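Local coordinates for protein chloramphenicol acetyltransferase (Bacteroides thetaiotaomicron, PDB 2I9D) that probably transfers an acetyl group to chloramphenicol, working as a trimer, at residues 49-52 against 53-56; 201-204 against 205-209. All coordinates share one frame; numbering follows the deposited sequence.

In the fold
Following the chain from its N terminus, contact 1 comes first: 49-52 leaves the short loop after helix 39-47 and runs straight into 53-56, the first turn of helix 52-66. Contact 2 comes much later, where 201-204 opens the C-terminal helix 202-216 and 205-209 carries it on. Each is a local contact at a helix start, with no residues between its halves, so the two stand in series and neither encloses nor crosses the other. The centres of contacts 1 and 2 are 24 Å apart. Contact 1 joins two helices to helix 111-124 and strands 87-93 and 146-151; contact 2 ties its helix to strands 29-37 and 186-196, and F208 reaches helix 52-66 further along.

Contact 1 (49-52 against 53-56); sequences GQSF and FLHY
F52 and Y56 meet through different first torsions: F52 holds CG anti to its backbone N (chi1 174°), whereas Y56 tucks CG between N and the carbonyl carbon (chi1 67°), which swings its ring back along the helix to F52. The result is an edge-to-face pair, with the CD2 side of Y56 over the rim of one face of F52, CE2 of F52 lying 3.7 Å from CD2 of Y56 and the planes at 78°. The same two residues share the helical bond from Y56 N to F52 O, at 3.1 Å. With an alanine here instead of F52, the Y56 edge would probably lose its aromatic face and a gap open beside helix 39-47, where A41, R42 and A45 touch the phenylalanine.

S51 occupies the N-cap position. Its carbonyl O accepts two weak bonds, from L54 N and H55 N (3.2 and 3.4 Å), while its OG lies 3.5 Å from CB of F53. A water accepts from F53 N at 2.9 Å and makes a weak, long hydrogen bond with S51 OG, so it bridges the cap residue to the first turn. Just before the cap, G49 closes helix 39-47 in a Schellman motif with positive phi, and this short link turns the chain into the next. The extended side chain of Q50 brings its amide to the edge of the H55 imidazole, NE2 to NE2 at 2.9 Å, but the angle is too poor for a hydrogen bond. F111 meets the H55 ring, and S51 N is hydrogen-bonded to Y115 OH, fastening the turn to helix 111-124. The first turn thus seems loosely capped, by a water and two weak carbonyl bonds, before the regular helical bond and the aromatic pair take over.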
# COMPACT_ATOMS: atom_id res chain seq x y z
N GLY A 49 27.82 8.82 18.36
CA GLY A 49 27.28 10.18 18.22
C GLY A 49 26.80 10.51 16.80
O GLY A 49 26.74 11.68 16.41
N GLN A 50 26.43 9.49 16.04
CA GLN A 50 26.09 9.61 14.62
C GLN A 50 24.59 9.66 14.32
O GLN A 50 23.76 9.36 15.17
CB GLN A 50 26.72 8.45 13.84
CG GLN A 50 28.23 8.51 13.83
CD GLN A 50 28.85 7.37 13.09
OE1 GLN A 50 29.88 7.52 12.45
NE2 GLN A 50 28.23 6.20 13.17
N SER A 51 24.26 10.04 13.08
CA SER A 51 22.88 10.06 12.61
C SER A 51 22.35 8.65 12.30
O SER A 51 22.91 7.93 11.46
CB SER A 51 22.77 10.97 11.40
OG SER A 51 21.46 11.00 10.88
N PHE A 52 21.31 8.22 13.02
CA PHE A 52 20.71 6.91 12.78
C PHE A 52 20.15 6.83 11.33
O PHE A 52 20.26 5.79 10.65
CB PHE A 52 19.64 6.64 13.83
CG PHE A 52 18.85 5.37 13.61
CD1 PHE A 52 19.49 4.14 13.53
CD2 PHE A 52 17.46 5.41 13.50
CE1 PHE A 52 18.76 2.96 13.32
CE2 PHE A 52 16.73 4.23 13.31
CZ PHE A 52 17.39 3.01 13.23
N PHE A 53 19.59 7.95 10.87
CA PHE A 53 19.13 8.12 9.47
C PHE A 53 20.15 7.64 8.41
O PHE A 53 19.81 6.91 7.48
CB PHE A 53 18.70 9.59 9.23
CG PHE A 53 18.49 9.92 7.79
CD1 PHE A 53 17.35 9.45 7.10
CD2 PHE A 53 19.43 10.68 7.09
CE1 PHE A 53 17.15 9.75 5.75
CE2 PHE A 53 19.23 10.99 5.75
CZ PHE A 53 18.09 10.52 5.07
N LEU A 54 21.41 8.04 8.58
CA LEU A 54 22.47 7.65 7.66
C LEU A 54 22.85 6.19 7.78
O LEU A 54 23.31 5.58 6.80
CB LEU A 54 23.70 8.57 7.80
CG LEU A 54 23.44 10.02 7.33
CD1 LEU A 54 24.61 10.95 7.70
CD2 LEU A 54 23.11 10.07 5.83
N HIS A 55 22.65 5.61 8.97
CA HIS A 55 22.86 4.17 9.15
C HIS A 55 21.86 3.32 8.35
O HIS A 55 22.25 2.38 7.68
CB HIS A 55 22.82 3.78 10.63
CG HIS A 55 24.12 3.97 11.34
ND1 HIS A 55 24.91 2.91 11.76
CD2 HIS A 55 24.78 5.10 11.71
CE1 HIS A 55 25.99 3.38 12.36
NE2 HIS A 55 25.93 4.70 12.34
N TYR A 56 20.56 3.63 8.42
CA TYR A 56 19.60 2.88 7.61
C TYR A 56 19.58 3.28 6.14
O TYR A 56 19.28 2.45 5.28
CB TYR A 56 18.20 2.79 8.24
CG TYR A 56 17.38 4.06 8.37
CD1 TYR A 56 16.80 4.68 7.23
CD2 TYR A 56 17.11 4.60 9.62
CE1 TYR A 56 16.01 5.84 7.36
CE2 TYR A 56 16.31 5.75 9.76
CZ TYR A 56 15.77 6.35 8.64
OH TYR A 56 15.00 7.47 8.81
O HOH W 1 18.65 10.07 12.68

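Contact 2 (201-204 against 205-209); sequences DGHH and LSLFY
This is a local contact within the first two turns of the C-terminal helix 202-216, just beyond strand 186-196 and the loop that carries H197, the predicted proton acceptor. Successive backbone bonds join its halves: L205 N to D201 O at 3.2 Å, S206 N to G202 O at 2.8 Å, then L207 N to H203 O and F208 N to H204 O. The D201 carbonyl is gripped twice, since H204 N also donates to it.

D201 is the N-cap residue, yet its carboxylate makes no capping bond; OD2 forms a salt bridge with R15, and the nearest atoms of the D201 and H197 side chains are about 3 Å apart. The backbone N-H of D201 is instead taken by H204, whose CG is anti to the carbonyl carbon (chi1 -48°), turning the imidazole back past the helix start. There ND1 of H204 accepts from D201 N at 3.1 Å, almost straight at 171° and within 1° of the ring plane, which fixes the rotation of the ring. H203 CD2 sits 3.5 Å above one face of that ring, toward its rim.

The run from the last residue of strand 186-196 through H197 to G202 matches the HHxxxDG motif of the CoA-dependent acyltransferases, H197 being its second histidine. The aspartate of the motif is generally regarded as structural and pairs with an arginine, consistent with the R15 bridge here.

On the outer side L207 stands over the H203 imidazole, with CD1 4.1 Å from H203 NE2. L205 turns to the sheet, resting on L30, I32, M193 and I195, while F208 stacks on F70. L155 of the second subunit packs on L205, S206 and Y209, and F100 of that subunit reaches D201.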
# COMPACT_ATOMS: atom_id res chain seq x y z
N ASP A 201 10.94 -9.83 -8.47
CA ASP A 201 9.86 -10.66 -7.93
C ASP A 201 9.95 -10.73 -6.41
O ASP A 201 10.91 -10.24 -5.81
CB ASP A 201 9.94 -12.09 -8.47
CG ASP A 201 9.86 -12.15 -9.99
OD1 ASP A 201 9.01 -11.46 -10.61
OD2 ASP A 201 10.65 -12.93 -10.56
N GLY A 202 8.95 -11.39 -5.81
CA GLY A 202 8.90 -11.61 -4.37
C GLY A 202 10.22 -12.07 -3.81
O GLY A 202 10.66 -11.61 -2.74
N HIS A 203 10.88 -12.95 -4.56
CA HIS A 203 12.14 -13.58 -4.17
C HIS A 203 13.26 -12.56 -3.96
O HIS A 203 14.06 -12.67 -3.02
CB HIS A 203 12.52 -14.66 -5.20
CG HIS A 203 13.95 -15.10 -5.12
ND1 HIS A 203 14.39 -16.05 -4.22
CD2 HIS A 203 15.04 -14.74 -5.85
CE1 HIS A 203 15.69 -16.24 -4.38
NE2 HIS A 203 16.11 -15.45 -5.36
N HIS A 204 13.32 -11.55 -4.82
CA HIS A 204 14.36 -10.52 -4.70
C HIS A 204 14.03 -9.53 -3.59
O HIS A 204 14.92 -9.01 -2.92
CB HIS A 204 14.58 -9.83 -6.04
CG HIS A 204 14.73 -10.80 -7.16
ND1 HIS A 204 13.72 -11.05 -8.07
CD2 HIS A 204 15.75 -11.63 -7.49
CE1 HIS A 204 14.12 -11.98 -8.92
NE2 HIS A 204 15.35 -12.34 -8.59
N LEU A 205 12.73 -9.31 -3.38
CA LEU A 205 12.27 -8.48 -2.27
C LEU A 205 12.61 -9.12 -0.93
O LEU A 205 13.04 -8.43 0.01
CB LEU A 205 10.77 -8.24 -2.39
CG LEU A 205 10.39 -7.31 -3.56
CD1 LEU A 205 8.88 -7.29 -3.83
CD2 LEU A 205 10.92 -5.89 -3.33
N SER A 206 12.42 -10.44 -0.85
CA SER A 206 12.82 -11.24 0.33
C SER A 206 14.30 -11.03 0.67
O SER A 206 14.64 -10.70 1.81
CB SER A 206 12.54 -12.71 0.04
OG SER A 206 12.18 -13.40 1.19
N LEU A 207 15.17 -11.19 -0.33
CA LEU A 207 16.62 -10.97 -0.15
C LEU A 207 16.98 -9.55 0.17
O LEU A 207 17.91 -9.31 0.96
CB LEU A 207 17.41 -11.33 -1.43
CG LEU A 207 17.27 -12.63 -2.18
CD1 LEU A 207 18.33 -12.66 -3.29
CD2 LEU A 207 17.40 -13.86 -1.25
N PHE A 208 16.30 -8.59 -0.47
CA PHE A 208 16.49 -7.16 -0.11
C PHE A 208 16.26 -6.89 1.38
O PHE A 208 17.15 -6.38 2.06
CB PHE A 208 15.60 -6.25 -0.96
CG PHE A 208 15.80 -4.79 -0.68
CD1 PHE A 208 16.79 -4.07 -1.37
CD2 PHE A 208 15.00 -4.13 0.23
CE1 PHE A 208 16.97 -2.72 -1.14
CE2 PHE A 208 15.17 -2.77 0.49
CZ PHE A 208 16.17 -2.06 -0.20
N TYR A 209 15.09 -7.23 1.88
CA TYR A 209 14.76 -7.02 3.28
C TYR A 209 15.65 -7.81 4.27
O TYR A 209 16.06 -7.26 5.31
CB TYR A 209 13.27 -7.33 3.52
CG TYR A 209 12.33 -6.22 3.04
CD1 TYR A 209 11.54 -6.38 1.89
CD2 TYR A 209 12.23 -5.01 3.75
CE1 TYR A 209 10.69 -5.38 1.48
CE2 TYR A 209 11.37 -3.99 3.32
CZ TYR A 209 10.61 -4.19 2.18
OH TYR A 209 9.75 -3.20 1.77